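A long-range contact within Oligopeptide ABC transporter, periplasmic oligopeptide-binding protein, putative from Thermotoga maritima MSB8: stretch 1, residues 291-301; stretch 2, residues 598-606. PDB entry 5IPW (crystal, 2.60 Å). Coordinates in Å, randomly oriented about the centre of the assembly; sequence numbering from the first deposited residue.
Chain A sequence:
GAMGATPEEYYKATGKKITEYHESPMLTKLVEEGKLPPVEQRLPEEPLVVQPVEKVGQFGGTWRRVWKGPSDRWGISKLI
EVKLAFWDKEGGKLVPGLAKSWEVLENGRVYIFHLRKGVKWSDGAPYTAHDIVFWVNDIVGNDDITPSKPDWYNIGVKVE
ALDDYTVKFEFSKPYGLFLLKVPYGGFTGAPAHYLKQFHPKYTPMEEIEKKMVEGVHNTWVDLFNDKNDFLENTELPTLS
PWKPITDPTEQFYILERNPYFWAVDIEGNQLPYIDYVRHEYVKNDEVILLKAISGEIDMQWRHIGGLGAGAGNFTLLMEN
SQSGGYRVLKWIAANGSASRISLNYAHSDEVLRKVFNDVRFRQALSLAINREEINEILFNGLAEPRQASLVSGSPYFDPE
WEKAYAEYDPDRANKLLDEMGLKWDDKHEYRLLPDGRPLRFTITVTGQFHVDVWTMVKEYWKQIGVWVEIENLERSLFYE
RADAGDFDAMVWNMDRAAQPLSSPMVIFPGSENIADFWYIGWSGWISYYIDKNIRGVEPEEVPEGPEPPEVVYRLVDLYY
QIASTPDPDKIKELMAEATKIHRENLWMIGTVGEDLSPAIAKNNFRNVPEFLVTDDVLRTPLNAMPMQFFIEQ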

# COMPACT_ATOMS: atom_id res chain seq x y z
N LYS A 291 -22.90 -5.96 13.92
CA LYS A 291 -23.65 -5.33 12.84
C LYS A 291 -23.31 -5.97 11.51
O LYS A 291 -24.18 -6.16 10.66
N ALA A 292 -22.04 -6.32 11.33
CA ALA A 292 -21.59 -7.09 10.18
C ALA A 292 -22.36 -8.40 10.08
O ALA A 292 -22.99 -8.69 9.06
N ILE A 293 -22.31 -9.16 11.16
CA ILE A 293 -22.94 -10.47 11.28
C ILE A 293 -24.46 -10.42 11.11
O ILE A 293 -25.07 -11.40 10.65
N SER A 294 -25.07 -9.30 11.48
CA SER A 294 -26.51 -9.15 11.39
C SER A 294 -26.96 -8.64 10.03
O SER A 294 -28.14 -8.40 9.82
N GLY A 295 -26.00 -8.43 9.13
CA GLY A 295 -26.31 -7.91 7.80
C GLY A 295 -26.70 -6.46 7.81
O GLY A 295 -27.51 -6.02 6.99
N GLU A 296 -26.13 -5.70 8.74
CA GLU A 296 -26.40 -4.27 8.85
C GLU A 296 -25.32 -3.42 8.18
O GLU A 296 -25.39 -2.20 8.20
N ILE A 297 -24.32 -4.08 7.60
CA ILE A 297 -23.28 -3.41 6.83
C ILE A 297 -23.36 -3.88 5.37
O ILE A 297 -23.28 -5.07 5.09
N ASP A 298 -23.52 -2.92 4.46
CA ASP A 298 -23.72 -3.22 3.04
C ASP A 298 -22.44 -3.68 2.35
O ASP A 298 -22.47 -4.59 1.53
N MET A 299 -21.33 -3.05 2.70
CA MET A 299 -20.01 -3.53 2.30
C MET A 299 -18.94 -2.80 3.10
O MET A 299 -18.98 -1.58 3.23
N GLN A 300 -17.99 -3.56 3.62
CA GLN A 300 -16.89 -2.97 4.36
C GLN A 300 -15.77 -3.96 4.51
O GLN A 300 -15.98 -5.16 4.60
N TRP A 301 -14.56 -3.42 4.51
CA TRP A 301 -13.36 -4.19 4.77
C TRP A 301 -12.63 -3.64 5.98
O TRP A 301 -12.02 -4.39 6.74
N PRO A 598 -10.27 -10.33 5.22
CA PRO A 598 -11.54 -10.45 4.53
C PRO A 598 -12.42 -9.21 4.61
O PRO A 598 -12.28 -8.38 5.50
N ALA A 599 -13.33 -9.12 3.65
CA ALA A 599 -14.32 -8.07 3.61
C ALA A 599 -15.66 -8.75 3.49
O ALA A 599 -15.74 -9.96 3.25
N ILE A 600 -16.72 -7.98 3.66
CA ILE A 600 -18.05 -8.50 3.39
C ILE A 600 -18.80 -7.55 2.49
O ILE A 600 -18.52 -6.35 2.46
N ALA A 601 -19.72 -8.12 1.73
CA ALA A 601 -20.61 -7.37 0.88
C ALA A 601 -21.94 -8.07 0.89
O ALA A 601 -22.01 -9.27 0.70
N LYS A 602 -23.01 -7.33 1.12
CA LYS A 602 -24.34 -7.88 0.98
C LYS A 602 -24.50 -8.49 -0.40
O LYS A 602 -23.85 -8.08 -1.35
N ASN A 603 -25.39 -9.47 -0.50
CA ASN A 603 -25.64 -10.15 -1.76
C ASN A 603 -26.17 -9.25 -2.86
O ASN A 603 -26.04 -9.58 -4.04
N ASN A 604 -26.78 -8.12 -2.48
CA ASN A 604 -27.30 -7.17 -3.46
C ASN A 604 -26.36 -5.96 -3.66
O ASN A 604 -26.74 -4.97 -4.28
N PHE A 605 -25.15 -6.08 -3.11
CA PHE A 605 -24.13 -5.06 -3.23
C PHE A 605 -23.07 -5.58 -4.19
O PHE A 605 -22.36 -6.55 -3.88
N ARG A 606 -22.94 -4.92 -5.33
CA ARG A 606 -22.29 -5.51 -6.49
C ARG A 606 -21.10 -4.72 -6.99
O ARG A 606 -20.80 -3.65 -6.47

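What fixes the frame on which the side chains are arranged? Two short antiparallel strands pair, with Gln-300 opposite Ile-600 and Met-299 opposite Ala-601. Gln-300 N donates to Ile-600 O at 3.1 Å, Ile-600 N returns the bond to Gln-300 O at 3.1 Å, and Lys-602 N reaches Asp-298 O at 2.8 Å. This register puts Met-299 and Ala-601 on one face of the sheet and Gln-300 and Ile-600 on the other, so the side chains sort into two separate groups.

How does Ile-600 come to bury more surface than any other residue in the contact? Its chi1 is p (71°) and its chi2 t (170°), an extended outer arm that brings CD1 close to the helical Ala-292 of the first stretch. There Ile-600 CD1 lies 3.8 Å from Ala-292 CB and 4.4 Å from Ile-297 CB, the latter residue being m, t. Gln-300, its partner on this face, is t, t; the end of its side chain leads away from the second stretch, and its amide finds hydrogen bonds elsewhere in the structure.

What occupies the face carrying Met-299 and Ala-601? Phe-605, returned toward the first stretch by a type I turn that begins at Lys-602, holds chi1 at t (-164°) and chi2 at -85°. One face of its ring receives Met-299 CB, which stands 3.6 Å from the ring centroid and 25° off the normal, a CH-pi contact. Met-299 has an off-well chi1 of 125°; its CB also lies 4.2 Å from Ala-601 CB, while the end of the side chain leads away. Contact with the second stretch is therefore made near the root of the methionine rather than at its tip.

Why does Lys-602 fold back along the first stretch? Three successive m torsions (-69°, -78°, -79°) curl the chain before chi4 extends it at t. Its methylenes pack on the way: Lys-602 CG is 3.5 Å from Ile-297 O and 3.6 Å from Asp-298 OD1. The curl ends with Lys-602 NZ donating a weak hydrogen bond to Gly-295 O at 3.3 Å. Gly-295 has positive phi in a Schellman motif, and an ideal CB there would sit a tight 3.0 Å from Lys-602 NZ. Asp-298, m at chi1, has both carboxylate oxygens bonded elsewhere.

What closes the far end of the pairing? Trp-301, with chi1 t (168°) and chi2 79°, sets its CB 3.7 Å from Ala-599 CB, and that methyl lies at the indole edge. Trp-301 CD1 approaches Pro-598 O to 3.3 Å.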

# COMPACT_ATOMS: atom_id res chain seq x y z
CB LYS A 291 -23.37 -3.83 12.82
CG LYS A 291 -23.84 -3.12 14.08
CD LYS A 291 -23.64 -1.61 14.00
CE LYS A 291 -24.94 -0.90 13.66
NZ LYS A 291 -25.77 -0.66 14.88
CB ALA A 292 -20.11 -7.39 10.30
CB ILE A 293 -22.56 -11.08 12.64
CG1 ILE A 293 -21.19 -11.73 12.52
CG2 ILE A 293 -23.57 -12.09 13.12
CD1 ILE A 293 -20.58 -12.05 13.86
CB SER A 294 -27.00 -8.18 12.46
OG SER A 294 -26.22 -8.30 13.64
CB GLU A 296 -26.57 -3.87 10.32
CG GLU A 296 -27.88 -4.34 10.94
CD GLU A 296 -28.06 -3.89 12.37
OE1 GLU A 296 -27.08 -3.42 12.99
OE2 GLU A 296 -29.20 -4.00 12.89
CB ILE A 297 -21.89 -3.72 7.39
CG1 ILE A 297 -21.81 -3.28 8.85
CG2 ILE A 297 -20.81 -3.05 6.54
CD1 ILE A 297 -20.43 -3.39 9.47
CB ASP A 298 -24.30 -2.01 2.34
CG ASP A 298 -25.77 -1.81 2.66
OD1 ASP A 298 -26.51 -2.81 2.66
OD2 ASP A 298 -26.17 -0.64 2.90
CB MET A 299 -19.80 -3.37 0.78
CG MET A 299 -18.55 -2.59 0.34
SD MET A 299 -16.99 -3.42 0.54
CE MET A 299 -15.95 -2.02 0.82
CB GLN A 300 -17.35 -2.49 5.74
CG GLN A 300 -16.31 -1.65 6.47
CD GLN A 300 -16.88 -0.84 7.63
OE1 GLN A 300 -18.05 -0.46 7.63
NE2 GLN A 300 -16.04 -0.57 8.62
CB TRP A 301 -12.44 -4.12 3.55
CG TRP A 301 -11.06 -4.65 3.81
CD1 TRP A 301 -10.68 -5.95 3.85
CD2 TRP A 301 -9.88 -3.88 4.04
NE1 TRP A 301 -9.33 -6.05 4.10
CE2 TRP A 301 -8.82 -4.79 4.23
CE3 TRP A 301 -9.62 -2.50 4.11
CZ2 TRP A 301 -7.51 -4.37 4.48
CZ3 TRP A 301 -8.32 -2.08 4.36
CH2 TRP A 301 -7.28 -3.02 4.54
CB PRO A 598 -12.22 -11.61 5.26
CG PRO A 598 -11.71 -11.49 6.65
CD PRO A 598 -10.28 -11.05 6.50
CB ALA A 599 -14.09 -7.17 2.41
CB ILE A 600 -18.86 -8.77 4.68
CG1 ILE A 600 -19.28 -7.47 5.38
CG2 ILE A 600 -18.06 -9.64 5.63
CD1 ILE A 600 -20.28 -7.69 6.50
CB ALA A 601 -20.06 -7.31 -0.54
CB LYS A 602 -25.39 -6.79 1.19
CG LYS A 602 -25.47 -6.29 2.63
CD LYS A 602 -26.22 -7.25 3.53
CE LYS A 602 -27.72 -7.11 3.34
NZ LYS A 602 -28.42 -7.85 4.42
CB ASN A 603 -26.61 -11.32 -1.55
CG ASN A 603 -26.00 -12.42 -0.71
OD1 ASN A 603 -24.79 -12.59 -0.67
ND2 ASN A 603 -26.85 -13.16 -0.01
CB ASN A 604 -28.70 -6.70 -3.06
CG ASN A 604 -28.71 -5.79 -1.85
OD1 ASN A 604 -27.86 -5.91 -0.95
ND2 ASN A 604 -29.68 -4.88 -1.81
CB PHE A 605 -23.53 -4.74 -1.86
CG PHE A 605 -22.76 -3.46 -1.84
CD1 PHE A 605 -21.43 -3.42 -2.24
CD2 PHE A 605 -23.37 -2.27 -1.45
CE1 PHE A 605 -20.73 -2.23 -2.23
CE2 PHE A 605 -22.67 -1.08 -1.43
CZ PHE A 605 -21.34 -1.06 -1.82
CB ARG A 606 -23.33 -5.69 -7.59
CG ARG A 606 -24.29 -6.83 -7.31
CD ARG A 606 -23.57 -8.16 -7.44
NE ARG A 606 -23.84 -9.06 -6.34
CZ ARG A 606 -23.25 -10.24 -6.17
NH1 ARG A 606 -22.33 -10.68 -7.02
NH2 ARG A 606 -23.59 -10.99 -5.12